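PDB 1X10: pyrrolidone-carboxylate peptidase from Pyrococcus furiosus, which removes N-terminal pyroglutamyl (5-oxoproline) residues from polypeptides as a thiol peptidase, generally when the second residue is not proline. Local coordinates for residues A107-S113 with M146-H151; L115-I120 with V202-E206; V43-K49 with Y140-Y144; F112-P116 with K160-F164; K123-I129 with E194-V198. The protein carries 3 engineered substitutions. The contacts are given in a common frame with arbitrary orientation. Residue numbers count along the deposited sequence, not the author numbering.

The five contacts run across the central beta sheet, from the catalytic helix on one side to a helix pair on the other. Contacts 1 and 3 both use helix 141-156, with centres 14 Å apart. Contact 3 holds active-site position 142, an engineered Ser, and in contact 1 the Met146 side chain lies about 4 Å from that of Glu79, another active-site residue. Contact 4, on strand 161-167, shares Phe112 and Ser113 with contact 1 and Leu115 and Pro116 with contact 2; its Phe164 CZ lies 3.3 Å from Ser142 OG. Contacts 2 and 5 join helices 117-126 and 189-206 at two levels, centres 11 Å apart. Contacts 3 and 5 are farthest apart, centres 27 Å.

Contact 1 of 5, residues A107-S113 with M146-H151; sequences APTAYFS and MYLSLH
Residues 110-112 form a short extended strand, paired antiparallel with strand 76-83, that crosses helix 146-151 at 75°, the axes coming within 8.6 Å; the CA atoms of Tyr111 and Leu150, 6.5 Å apart, set the register. In the apolar part, Tyr111 points its CA-to-CB bond toward the helix (chi1 m), CB 3.7 Å from Leu150 CB and one ring face over Leu150 C and His151 N. Leu150 also brings CD2 to 3.7 Å from Phe112 O. Met146, all-trans, reaches Ser113 CB with its CE at 4.0 Å. The aromatic part is a cluster of Tyr111, Tyr147 and His151: the two tyrosine rings meet obliquely, centroids 5.1 Å apart and planes at 50°, with Tyr111 CD1 3.4 Å from Tyr147 CE1. Tyr147 (chi1 t) donates a hydrogen bond from OH to Pro108 O at 2.6 Å, holding the loop before the strand, and Tyr111 OH pairs with His151 ND1 at 2.8 Å. Ala107, small enough to fit beside them, sets CB 3.8 Å from His151 CE1. Ala110 packs on Ala110 of a second subunit. Helix 141-156 thus packs on one side of this alpha/beta protein's mixed sheet, Met146 beside active-site Glu79.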
# COMPACT_ATOMS: atom_id res chain seq x y z
N ALA A 107 9.36 26.91 22.72
CA ALA A 107 8.35 26.06 23.36
C ALA A 107 8.76 24.59 23.30
O ALA A 107 9.66 24.22 22.56
CB ALA A 107 6.99 26.26 22.68
N PRO A 108 8.09 23.73 24.09
CA PRO A 108 8.42 22.30 24.10
C PRO A 108 8.44 21.66 22.72
O PRO A 108 7.65 22.01 21.84
CB PRO A 108 7.33 21.71 25.00
CG PRO A 108 7.05 22.83 25.96
CD PRO A 108 7.01 24.03 25.05
N THR A 109 9.35 20.71 22.55
CA THR A 109 9.47 20.00 21.29
C THR A 109 8.16 19.32 20.90
O THR A 109 7.86 19.18 19.72
CB THR A 109 10.60 18.95 21.39
OG1 THR A 109 11.85 19.64 21.55
CG2 THR A 109 10.66 18.08 20.14
N ALA A 110 7.38 18.91 21.90
CA ALA A 110 6.11 18.25 21.61
C ALA A 110 5.15 18.25 22.80
O ALA A 110 5.56 18.48 23.94
CB ALA A 110 6.36 16.81 21.16
N TYR A 111 3.88 18.01 22.50
CA TYR A 111 2.82 17.92 23.50
C TYR A 111 1.99 16.68 23.20
O TYR A 111 1.65 16.42 22.04
CB TYR A 111 1.86 19.12 23.44
CG TYR A 111 2.37 20.42 24.00
CD1 TYR A 111 2.73 21.47 23.16
CD2 TYR A 111 2.46 20.62 25.38
CE1 TYR A 111 3.15 22.69 23.66
CE2 TYR A 111 2.89 21.84 25.90
CZ TYR A 111 3.23 22.87 25.03
OH TYR A 111 3.63 24.08 25.53
N PHE A 112 1.67 15.91 24.23
CA PHE A 112 0.82 14.74 24.05
C PHE A 112 -0.62 15.25 24.03
O PHE A 112 -0.93 16.23 24.72
CB PHE A 112 0.97 13.78 25.23
CG PHE A 112 2.18 12.91 25.17
CD1 PHE A 112 3.00 12.76 26.29
CD2 PHE A 112 2.50 12.21 24.01
CE1 PHE A 112 4.11 11.93 26.26
CE2 PHE A 112 3.61 11.36 23.97
CZ PHE A 112 4.42 11.23 25.10
N SER A 113 -1.48 14.60 23.26
CA SER A 113 -2.89 14.98 23.21
C SER A 113 -3.44 14.75 24.61
O SER A 113 -3.01 13.82 25.30
CB SER A 113 -3.65 14.10 22.22
OG SER A 113 -5.05 14.29 22.33
N MET A 146 -2.89 21.43 15.87
CA MET A 146 -2.88 20.55 17.03
C MET A 146 -1.89 21.06 18.08
O MET A 146 -2.21 21.09 19.27
CB MET A 146 -2.48 19.12 16.61
CG MET A 146 -2.53 18.12 17.76
SD MET A 146 -1.89 16.49 17.30
CE MET A 146 -2.06 15.63 18.89
N TYR A 147 -0.71 21.46 17.63
CA TYR A 147 0.32 21.96 18.54
C TYR A 147 -0.09 23.27 19.21
O TYR A 147 0.04 23.42 20.42
CB TYR A 147 1.65 22.15 17.79
CG TYR A 147 2.78 22.56 18.71
CD1 TYR A 147 3.56 21.60 19.36
CD2 TYR A 147 3.02 23.91 18.99
CE1 TYR A 147 4.53 21.96 20.28
CE2 TYR A 147 4.00 24.28 19.92
CZ TYR A 147 4.75 23.31 20.56
OH TYR A 147 5.68 23.67 21.51
N LEU A 148 -0.57 24.22 18.41
CA LEU A 148 -0.98 25.51 18.93
C LEU A 148 -2.11 25.37 19.95
O LEU A 148 -2.14 26.08 20.96
CB LEU A 148 -1.43 26.43 17.78
CG LEU A 148 -0.29 26.95 16.90
CD1 LEU A 148 -0.84 27.56 15.61
CD2 LEU A 148 0.52 27.97 17.69
N SER A 149 -3.03 24.44 19.70
CA SER A 149 -4.13 24.24 20.63
C SER A 149 -3.61 23.70 21.96
O SER A 149 -3.97 24.19 23.04
CB SER A 149 -5.16 23.27 20.03
OG SER A 149 -6.32 23.18 20.85
N LEU A 150 -2.74 22.70 21.89
CA LEU A 150 -2.17 22.11 23.10
C LEU A 150 -1.28 23.11 23.84
O LEU A 150 -1.23 23.10 25.07
CB LEU A 150 -1.39 20.84 22.75
CG LEU A 150 -2.29 19.64 22.45
CD1 LEU A 150 -1.50 18.54 21.77
CD2 LEU A 150 -2.93 19.14 23.74
N HIS A 151 -0.58 23.96 23.09
CA HIS A 151 0.29 24.97 23.69
C HIS A 151 -0.58 26.01 24.40
O HIS A 151 -0.23 26.52 25.47
CB HIS A 151 1.13 25.66 22.60
CG HIS A 151 2.08 26.69 23.13
ND1 HIS A 151 3.13 26.38 23.97
CD2 HIS A 151 2.15 28.03 22.93
CE1 HIS A 151 3.80 27.48 24.26
NE2 HIS A 151 3.23 28.49 23.64

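Contact 2 of 5, residues L115-I120 with V202-E206; sequences LPIKKI and VALEE
Val202 lies at the apolar centre of this helix-to-helix packing, which joins the start of helix 117-126 to the C-terminal part of helix 189-206 on one side of the alpha/beta sheet. Its CG1 (chi1 t) meets Ile120 CG1 at 3.8 Å, Lys119 CB at 3.9 Å and Pro116 CG at 4.0 Å; a beta-branched side chain is compact enough to fit among all three. The CA atoms pair Ile120 with Val202 (6.0 Å) and Leu115 with Ala203 (6.3 Å). Ala203, having only a methyl group, lets the backbones come close: its CA is 4.1 Å from Pro116 CG and its CB 4.4 Å from Leu115 CD2. Pro116 centres an inverse gamma turn (phi/psi -80/74) and occupies the N-cap position, where its lack of an N-H costs nothing to the helix. Farther out, Pro116 CB touches Glu206 CG at 4.0 Å. At the exposed edge Lys119, chi1 m and then fully extended, forms a salt bridge with Glu206 (chi1 t, chi2 p): NZ donates to OE2 at 2.9 Å and weakly to OE1 at 3.1 Å.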
# COMPACT_ATOMS: atom_id res chain seq x y z
N LEU A 115 -6.74 14.38 25.07
CA LEU A 115 -8.03 13.74 24.90
C LEU A 115 -7.81 12.32 25.39
O LEU A 115 -6.68 11.82 25.39
CB LEU A 115 -8.43 13.70 23.42
CG LEU A 115 -8.71 15.01 22.68
CD1 LEU A 115 -9.03 14.70 21.22
CD2 LEU A 115 -9.89 15.72 23.33
N PRO A 116 -8.87 11.65 25.87
CA PRO A 116 -8.71 10.28 26.34
C PRO A 116 -8.68 9.40 25.09
O PRO A 116 -9.64 8.69 24.79
CB PRO A 116 -9.95 10.06 27.20
CG PRO A 116 -10.99 10.88 26.46
CD PRO A 116 -10.24 12.15 26.11
N ILE A 117 -7.57 9.45 24.36
CA ILE A 117 -7.44 8.73 23.10
C ILE A 117 -7.70 7.23 23.12
O ILE A 117 -8.33 6.72 22.20
CB ILE A 117 -6.06 9.01 22.43
CG1 ILE A 117 -4.92 8.41 23.24
CG2 ILE A 117 -5.86 10.52 22.30
CD1 ILE A 117 -3.55 8.60 22.57
N LYS A 118 -7.23 6.53 24.14
CA LYS A 118 -7.48 5.09 24.20
C LYS A 118 -8.96 4.77 24.41
O LYS A 118 -9.50 3.84 23.81
CB LYS A 118 -6.62 4.43 25.29
CG LYS A 118 -5.13 4.33 24.93
CD LYS A 118 -4.92 3.54 23.63
CE LYS A 118 -3.45 3.46 23.22
NZ LYS A 118 -2.63 2.59 24.12
N LYS A 119 -9.63 5.55 25.27
CA LYS A 119 -11.05 5.33 25.51
C LYS A 119 -11.86 5.66 24.26
O LYS A 119 -12.85 4.99 23.96
CB LYS A 119 -11.54 6.19 26.69
CG LYS A 119 -11.01 5.73 28.04
CD LYS A 119 -11.63 6.54 29.16
CE LYS A 119 -11.20 6.01 30.52
NZ LYS A 119 -11.78 6.83 31.63
N ILE A 120 -11.45 6.70 23.54
CA ILE A 120 -12.14 7.08 22.32
C ILE A 120 -12.01 5.94 21.30
O ILE A 120 -12.99 5.52 20.70
CB ILE A 120 -11.54 8.39 21.74
CG1 ILE A 120 -11.89 9.56 22.66
CG2 ILE A 120 -12.07 8.64 20.33
CD1 ILE A 120 -11.23 10.87 22.27
N VAL A 202 -17.17 10.93 24.51
CA VAL A 202 -16.20 10.28 25.39
C VAL A 202 -15.37 11.32 26.15
O VAL A 202 -15.08 11.14 27.33
CB VAL A 202 -15.28 9.34 24.59
CG1 VAL A 202 -14.23 8.73 25.51
CG2 VAL A 202 -16.11 8.24 23.92
N ALA A 203 -14.98 12.40 25.47
CA ALA A 203 -14.20 13.44 26.11
C ALA A 203 -15.03 14.07 27.23
O ALA A 203 -14.56 14.22 28.36
CB ALA A 203 -13.79 14.51 25.09
N LEU A 204 -16.27 14.42 26.91
CA LEU A 204 -17.16 15.03 27.89
C LEU A 204 -17.35 14.14 29.12
O LEU A 204 -17.26 14.61 30.26
CB LEU A 204 -18.53 15.32 27.26
CG LEU A 204 -18.60 16.50 26.29
CD1 LEU A 204 -19.92 16.47 25.55
CD2 LEU A 204 -18.43 17.81 27.06
N GLU A 205 -17.60 12.86 28.89
CA GLU A 205 -17.79 11.92 29.99
C GLU A 205 -16.54 11.83 30.85
O GLU A 205 -16.61 11.57 32.05
CB GLU A 205 -18.14 10.54 29.44
CG GLU A 205 -19.50 10.47 28.78
CD GLU A 205 -19.75 9.14 28.09
OE1 GLU A 205 -19.55 8.09 28.74
OE2 GLU A 205 -20.14 9.14 26.90
N GLU A 206 -15.39 12.05 30.22
CA GLU A 206 -14.11 12.00 30.92
C GLU A 206 -13.99 13.15 31.91
O GLU A 206 -13.46 12.99 33.00
CB GLU A 206 -12.96 12.04 29.91
CG GLU A 206 -11.63 11.59 30.47
CD GLU A 206 -11.62 10.13 30.89
OE1 GLU A 206 -10.57 9.65 31.37
OE2 GLU A 206 -12.67 9.45 30.74

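Contact 3 of 5, residues V43-K49 with Y140-Y144; sequences VVFGKAK and YLSNY. Engineered in segment 140-144: Ser142 (natural residue Cys).
Tyr140, at the N-cap of helix 141-156, starts the second segment; its CD1 lies 4.0 Å from Phe45 CZ, and its OH hydrogen-bonds to Pro91 O. Leu141 comes next, its CA 6.2 Å from that of Val43. Its branched side chain (chi1 m) meets several neighbours: CG lies over the Phe45 ring in a CH-pi contact, 4.2 Å from the centroid, CD2 is 3.7 Å from Ala48 CB and CD1 3.4 Å from Val44 N. Ser142, engineered in place of the active-site Cys, hydrogen-bonds His166. Last, the Tyr144 (chi1 t) ring face receives the edge of Phe45 (chi1 m) in a T-shaped pair, centroids 5.2 Å apart and planes at 86°, and its OH accepts from Gly46 N at 2.8 Å. Gly46, the N-cap of helix 47-59, has phi/psi of 88/-70, where a CB would press on the preceding carbonyl. The aromatic cluster of Phe45, Tyr140 and Tyr144 joins the N-terminal ends of helices 47-59 and 141-156, while Val43 and Ser142 both touch Phe8 of strand 2-8.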
# COMPACT_ATOMS: atom_id res chain seq x y z
N VAL A 43 -6.45 26.54 5.39
CA VAL A 43 -5.26 25.71 5.30
C VAL A 43 -4.15 26.66 4.86
O VAL A 43 -3.64 26.60 3.74
CB VAL A 43 -5.45 24.57 4.26
CG1 VAL A 43 -4.19 23.71 4.20
CG2 VAL A 43 -6.64 23.70 4.66
N VAL A 44 -3.80 27.55 5.78
CA VAL A 44 -2.79 28.58 5.54
C VAL A 44 -2.01 28.85 6.82
O VAL A 44 -2.59 29.18 7.84
CB VAL A 44 -3.48 29.90 5.12
CG1 VAL A 44 -2.42 30.98 4.87
CG2 VAL A 44 -4.35 29.67 3.89
N PHE A 45 -0.69 28.72 6.75
CA PHE A 45 0.13 28.98 7.93
C PHE A 45 -0.01 30.45 8.31
O PHE A 45 -0.13 31.31 7.44
CB PHE A 45 1.60 28.66 7.65
CG PHE A 45 1.88 27.20 7.44
CD1 PHE A 45 2.14 26.70 6.16
CD2 PHE A 45 1.88 26.32 8.52
CE1 PHE A 45 2.41 25.34 5.97
CE2 PHE A 45 2.15 24.96 8.33
CZ PHE A 45 2.42 24.47 7.06
N GLY A 46 0.01 30.73 9.61
CA GLY A 46 -0.13 32.10 10.07
C GLY A 46 -1.60 32.45 10.25
O GLY A 46 -2.08 32.60 11.38
N LYS A 47 -2.31 32.56 9.14
CA LYS A 47 -3.73 32.88 9.17
C LYS A 47 -4.49 31.88 10.03
O LYS A 47 -5.37 32.25 10.81
CB LYS A 47 -4.29 32.89 7.75
CG LYS A 47 -5.71 33.42 7.63
CD LYS A 47 -6.07 33.68 6.18
CE LYS A 47 -5.13 34.71 5.55
NZ LYS A 47 -5.46 35.01 4.12
N ALA A 48 -4.16 30.60 9.88
CA ALA A 48 -4.81 29.55 10.65
C ALA A 48 -4.59 29.78 12.14
O ALA A 48 -5.48 29.55 12.96
CB ALA A 48 -4.28 28.18 10.24
N LYS A 49 -3.39 30.22 12.50
CA LYS A 49 -3.08 30.49 13.90
C LYS A 49 -3.94 31.64 14.42
O LYS A 49 -4.48 31.57 15.52
CB LYS A 49 -1.60 30.84 14.07
CG LYS A 49 -1.19 31.02 15.53
CD LYS A 49 0.32 31.16 15.68
CE LYS A 49 0.79 32.56 15.35
NZ LYS A 49 0.35 33.52 16.40
N TYR A 140 2.33 19.48 8.62
CA TYR A 140 1.62 20.44 7.77
C TYR A 140 0.63 21.21 8.66
O TYR A 140 0.92 21.45 9.83
CB TYR A 140 0.91 19.67 6.65
CG TYR A 140 0.33 20.50 5.52
CD1 TYR A 140 1.10 21.44 4.84
CD2 TYR A 140 -0.99 20.29 5.09
CE1 TYR A 140 0.58 22.15 3.75
CE2 TYR A 140 -1.52 20.99 4.00
CZ TYR A 140 -0.72 21.92 3.34
OH TYR A 140 -1.24 22.61 2.26
N LEU A 141 -0.53 21.58 8.14
CA LEU A 141 -1.47 22.35 8.95
C LEU A 141 -2.19 21.62 10.08
O LEU A 141 -2.52 22.24 11.09
CB LEU A 141 -2.47 23.08 8.06
CG LEU A 141 -1.80 24.41 7.68
CD1 LEU A 141 -2.02 24.74 6.24
CD2 LEU A 141 -2.30 25.50 8.61
N SER A 142 -2.44 20.33 9.93
CA SER A 142 -3.12 19.59 10.99
C SER A 142 -2.27 19.62 12.26
O SER A 142 -2.76 19.95 13.33
CB SER A 142 -3.38 18.15 10.57
OG SER A 142 -4.34 18.11 9.53
N ASN A 143 -0.98 19.28 12.12
CA ASN A 143 -0.07 19.27 13.26
C ASN A 143 0.10 20.68 13.82
O ASN A 143 0.22 20.87 15.03
CB ASN A 143 1.30 18.74 12.82
CG ASN A 143 2.33 18.80 13.92
OD1 ASN A 143 2.30 18.00 14.86
ND2 ASN A 143 3.24 19.77 13.82
N TYR A 144 0.13 21.66 12.92
CA TYR A 144 0.28 23.07 13.26
C TYR A 144 -0.82 23.49 14.25
O TYR A 144 -0.54 24.02 15.32
CB TYR A 144 0.20 23.89 11.97
CG TYR A 144 0.34 25.39 12.09
CD1 TYR A 144 1.57 25.99 12.36
CD2 TYR A 144 -0.75 26.22 11.84
CE1 TYR A 144 1.72 27.39 12.35
CE2 TYR A 144 -0.62 27.61 11.83
CZ TYR A 144 0.61 28.18 12.08
OH TYR A 144 0.73 29.55 12.03

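Contact 4 of 5, residues F112-P116 with K160-F164; sequences FSTLP and KMSGF
Between strand 110-112 and helix 117-126 the chain runs crosswise over strand 161-164, the end-to-end directions 103° apart; the nearest CA pairs are Ser113 with Gly163 (4.8 Å) and Thr114 with Met161 (5.0 Å). Ser113 (chi1 t) makes an ST turn, OG accepting from Leu115 N at 3.2 Å. The same OG donates to water 1 at 2.8 Å, which also receives Phe164 N at 2.9 Å, so a short hydroxyl side chain links the turn to the strand. Thr114 is bound through both backbone and side chain: its N donates to Ser162 O at 2.9 Å, and its OG1 (chi1 p) accepts from Ser162 N at 2.8 Å. Leu115 (chi1 m, chi2 t) lays CD1 3.3 Å from Gly163 CA and CD2 4.1 Å from Met161 CB. A CB on Gly163 would clash with Leu115 CD1 and Ser113 OG, so glycine suits this close crossing. Pro116, the N-cap of the following helix, rests CD 3.7 Å from Met161 CE, which the long, flexible methionine carries out to the ring. Strand 161-167 is an inner strand, flanked by 63-69 and 76-83; helix 141-156 packs against it through Ser162 and Phe164, while Met161 reaches Glu206 of helix 189-206.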
# COMPACT_ATOMS: atom_id res chain seq x y z
N PHE A 112 1.67 15.91 24.23
CA PHE A 112 0.82 14.74 24.05
C PHE A 112 -0.62 15.25 24.03
O PHE A 112 -0.93 16.23 24.72
CB PHE A 112 0.97 13.78 25.23
CG PHE A 112 2.18 12.91 25.17
CD1 PHE A 112 3.00 12.76 26.29
CD2 PHE A 112 2.50 12.21 24.01
CE1 PHE A 112 4.11 11.93 26.26
CE2 PHE A 112 3.61 11.36 23.97
CZ PHE A 112 4.42 11.23 25.10
N SER A 113 -1.48 14.60 23.26
CA SER A 113 -2.89 14.98 23.21
C SER A 113 -3.44 14.75 24.61
O SER A 113 -3.01 13.82 25.30
CB SER A 113 -3.65 14.10 22.22
OG SER A 113 -5.05 14.29 22.33
N THR A 114 -4.37 15.59 25.04
CA THR A 114 -4.95 15.42 26.36
C THR A 114 -6.37 14.85 26.26
O THR A 114 -7.12 14.85 27.23
CB THR A 114 -4.95 16.74 27.16
OG1 THR A 114 -5.43 17.81 26.34
CG2 THR A 114 -3.54 17.06 27.65
N LEU A 115 -6.74 14.38 25.07
CA LEU A 115 -8.03 13.74 24.90
C LEU A 115 -7.81 12.32 25.39
O LEU A 115 -6.68 11.82 25.39
CB LEU A 115 -8.43 13.70 23.42
CG LEU A 115 -8.71 15.01 22.68
CD1 LEU A 115 -9.03 14.70 21.22
CD2 LEU A 115 -9.89 15.72 23.33
N PRO A 116 -8.87 11.65 25.87
CA PRO A 116 -8.71 10.28 26.34
C PRO A 116 -8.68 9.40 25.09
O PRO A 116 -9.64 8.69 24.79
CB PRO A 116 -9.95 10.06 27.20
CG PRO A 116 -10.99 10.88 26.46
CD PRO A 116 -10.24 12.15 26.11
N LYS A 160 -9.20 22.44 28.66
CA LYS A 160 -8.69 21.43 29.58
C LYS A 160 -8.20 20.22 28.78
O LYS A 160 -7.21 19.58 29.15
CB LYS A 160 -9.78 20.98 30.55
CG LYS A 160 -10.43 22.10 31.34
CD LYS A 160 -11.62 21.58 32.13
CE LYS A 160 -12.40 22.71 32.78
NZ LYS A 160 -13.61 22.20 33.49
N MET A 161 -8.91 19.91 27.70
CA MET A 161 -8.55 18.79 26.84
C MET A 161 -8.46 19.27 25.40
O MET A 161 -9.30 20.04 24.94
CB MET A 161 -9.60 17.68 26.90
CG MET A 161 -9.81 17.04 28.25
SD MET A 161 -11.02 15.70 28.10
CE MET A 161 -10.18 14.41 29.03
N SER A 162 -7.44 18.79 24.69
CA SER A 162 -7.23 19.17 23.30
C SER A 162 -6.61 18.01 22.54
O SER A 162 -5.75 17.29 23.07
CB SER A 162 -6.32 20.40 23.21
OG SER A 162 -6.08 20.76 21.86
N GLY A 163 -7.05 17.81 21.31
CA GLY A 163 -6.52 16.73 20.52
C GLY A 163 -6.90 16.87 19.06
O GLY A 163 -7.62 17.79 18.68
N PHE A 164 -6.41 15.93 18.25
CA PHE A 164 -6.66 15.95 16.83
C PHE A 164 -7.11 14.59 16.29
O PHE A 164 -6.61 13.54 16.70
CB PHE A 164 -5.40 16.40 16.09
CG PHE A 164 -5.66 16.90 14.71
CD1 PHE A 164 -5.97 16.02 13.69
CD2 PHE A 164 -5.68 18.26 14.46
CE1 PHE A 164 -6.31 16.50 12.42
CE2 PHE A 164 -6.01 18.74 13.19
CZ PHE A 164 -6.33 17.86 12.18
O HOH W 1 -5.71 13.51 19.72

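Contact 5 of 5, residues K123-I129 with E194-V198; sequences KLHERGI and EAVKV
Val198 is the focus of this packing, its CA-to-CB bond directed at the end of helix 117-126. With chi1 t, it offers CG1 to Lys123 CG at 3.6 Å and CB to Leu124 CD2 at 3.7 Å, while CG2 lies over one face of the Arg127 guanidinium, 4.1 Å from NH2. Valine's short branches suit a close approach of the helices. Leu124 and Ala195, each with 44 Å² covered, have the nearest CA atoms, 6.5 Å apart. The leucine (chi1 m, chi2 t) extends CD2 to 3.6 Å from Ala195 CA and 3.9 Å from Ala195 CB, since an alanine exposes its own backbone to a longer side chain. Both belong to the helical layer over the sheet of this alpha/beta fold, and both touch Ile76 of strand 76-83. Helix 117-126 finishes here in a Schellman motif: Gly128 takes a positive phi (77/25), comfortable for a residue lacking a CB, and Ile129 N returns to Leu124 O at 2.8 Å. The reversal directs Ile129 (chi1 m, chi2 t) back toward helix 189-206, with CG2 4.3 Å from Ala195 CB and CD1 4.1 Å from Glu194 CG, an apolar residue, as befits its buried position. At the solvent edge Arg127 NH2 and Glu194 OE1 form a long salt bridge of 3.8 Å, the arginine, folded back with chi1 and chi2 both m, lying over Val198.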
# COMPACT_ATOMS: atom_id res chain seq x y z
N LYS A 123 -14.30 3.05 22.24
CA LYS A 123 -15.71 3.29 21.98
C LYS A 123 -16.01 3.22 20.48
O LYS A 123 -17.04 2.68 20.06
CB LYS A 123 -16.14 4.65 22.53
CG LYS A 123 -17.64 4.84 22.57
CD LYS A 123 -18.29 3.80 23.48
CE LYS A 123 -19.80 3.96 23.52
NZ LYS A 123 -20.19 5.26 24.11
N LEU A 124 -15.12 3.78 19.67
CA LEU A 124 -15.31 3.74 18.22
C LEU A 124 -15.39 2.29 17.77
O LEU A 124 -16.26 1.92 16.98
CB LEU A 124 -14.17 4.47 17.51
CG LEU A 124 -14.16 6.00 17.71
CD1 LEU A 124 -12.93 6.60 17.05
CD2 LEU A 124 -15.43 6.59 17.12
N HIS A 125 -14.48 1.45 18.28
CA HIS A 125 -14.47 0.04 17.93
C HIS A 125 -15.78 -0.65 18.32
O HIS A 125 -16.29 -1.50 17.60
CB HIS A 125 -13.29 -0.66 18.62
CG HIS A 125 -11.95 -0.28 18.06
ND1 HIS A 125 -10.78 -0.84 18.51
CD2 HIS A 125 -11.61 0.58 17.08
CE1 HIS A 125 -9.76 -0.34 17.82
NE2 HIS A 125 -10.24 0.52 16.95
N GLU A 126 -16.32 -0.27 19.47
CA GLU A 126 -17.58 -0.84 19.93
C GLU A 126 -18.72 -0.42 19.00
O GLU A 126 -19.73 -1.11 18.89
CB GLU A 126 -17.88 -0.40 21.36
CG GLU A 126 -16.92 -1.00 22.37
CD GLU A 126 -17.15 -0.50 23.78
OE1 GLU A 126 -16.48 -1.02 24.70
OE2 GLU A 126 -17.98 0.41 23.97
N ARG A 127 -18.54 0.72 18.34
CA ARG A 127 -19.53 1.24 17.40
C ARG A 127 -19.29 0.67 16.00
O ARG A 127 -20.01 1.01 15.06
CB ARG A 127 -19.45 2.77 17.34
CG ARG A 127 -20.01 3.49 18.55
CD ARG A 127 -21.52 3.39 18.60
NE ARG A 127 -22.14 4.67 18.93
CZ ARG A 127 -21.99 5.31 20.09
NH1 ARG A 127 -21.24 4.77 21.05
NH2 ARG A 127 -22.58 6.48 20.29
N GLY A 128 -18.28 -0.18 15.87
CA GLY A 128 -17.98 -0.78 14.58
C GLY A 128 -17.27 0.20 13.66
O GLY A 128 -17.32 0.07 12.43
N ILE A 129 -16.59 1.18 14.25
CA ILE A 129 -15.86 2.17 13.47
C ILE A 129 -14.35 1.92 13.55
O ILE A 129 -13.75 2.06 14.61
CB ILE A 129 -16.15 3.59 13.97
CG1 ILE A 129 -17.65 3.90 13.84
CG2 ILE A 129 -15.32 4.61 13.19
CD1 ILE A 129 -18.06 5.26 14.38
N GLU A 194 -19.92 10.59 12.70
CA GLU A 194 -20.28 9.88 13.93
C GLU A 194 -19.04 9.66 14.80
O GLU A 194 -19.12 9.73 16.03
CB GLU A 194 -20.94 8.54 13.60
CG GLU A 194 -21.34 7.73 14.83
CD GLU A 194 -22.48 8.36 15.62
OE1 GLU A 194 -22.76 7.89 16.74
OE2 GLU A 194 -23.10 9.33 15.12
N ALA A 195 -17.91 9.39 14.16
CA ALA A 195 -16.67 9.17 14.89
C ALA A 195 -16.32 10.41 15.71
O ALA A 195 -15.94 10.30 16.87
CB ALA A 195 -15.53 8.85 13.91
N VAL A 196 -16.45 11.59 15.11
CA VAL A 196 -16.16 12.83 15.81
C VAL A 196 -17.16 13.05 16.94
O VAL A 196 -16.79 13.49 18.03
CB VAL A 196 -16.19 14.05 14.83
CG1 VAL A 196 -15.97 15.35 15.60
CG2 VAL A 196 -15.11 13.88 13.77
N LYS A 197 -18.43 12.73 16.70
CA LYS A 197 -19.46 12.88 17.73
C LYS A 197 -19.12 11.97 18.91
O LYS A 197 -19.23 12.37 20.06
CB LYS A 197 -20.84 12.51 17.19
CG LYS A 197 -21.44 13.51 16.21
CD LYS A 197 -22.86 13.11 15.82
CE LYS A 197 -23.42 14.05 14.76
NZ LYS A 197 -24.77 13.63 14.27
N VAL A 198 -18.69 10.75 18.60
CA VAL A 198 -18.32 9.81 19.65
C VAL A 198 -17.14 10.33 20.47
O VAL A 198 -17.14 10.22 21.70
CB VAL A 198 -17.96 8.44 19.06
CG1 VAL A 198 -17.37 7.54 20.15
CG2 VAL A 198 -19.20 7.79 18.45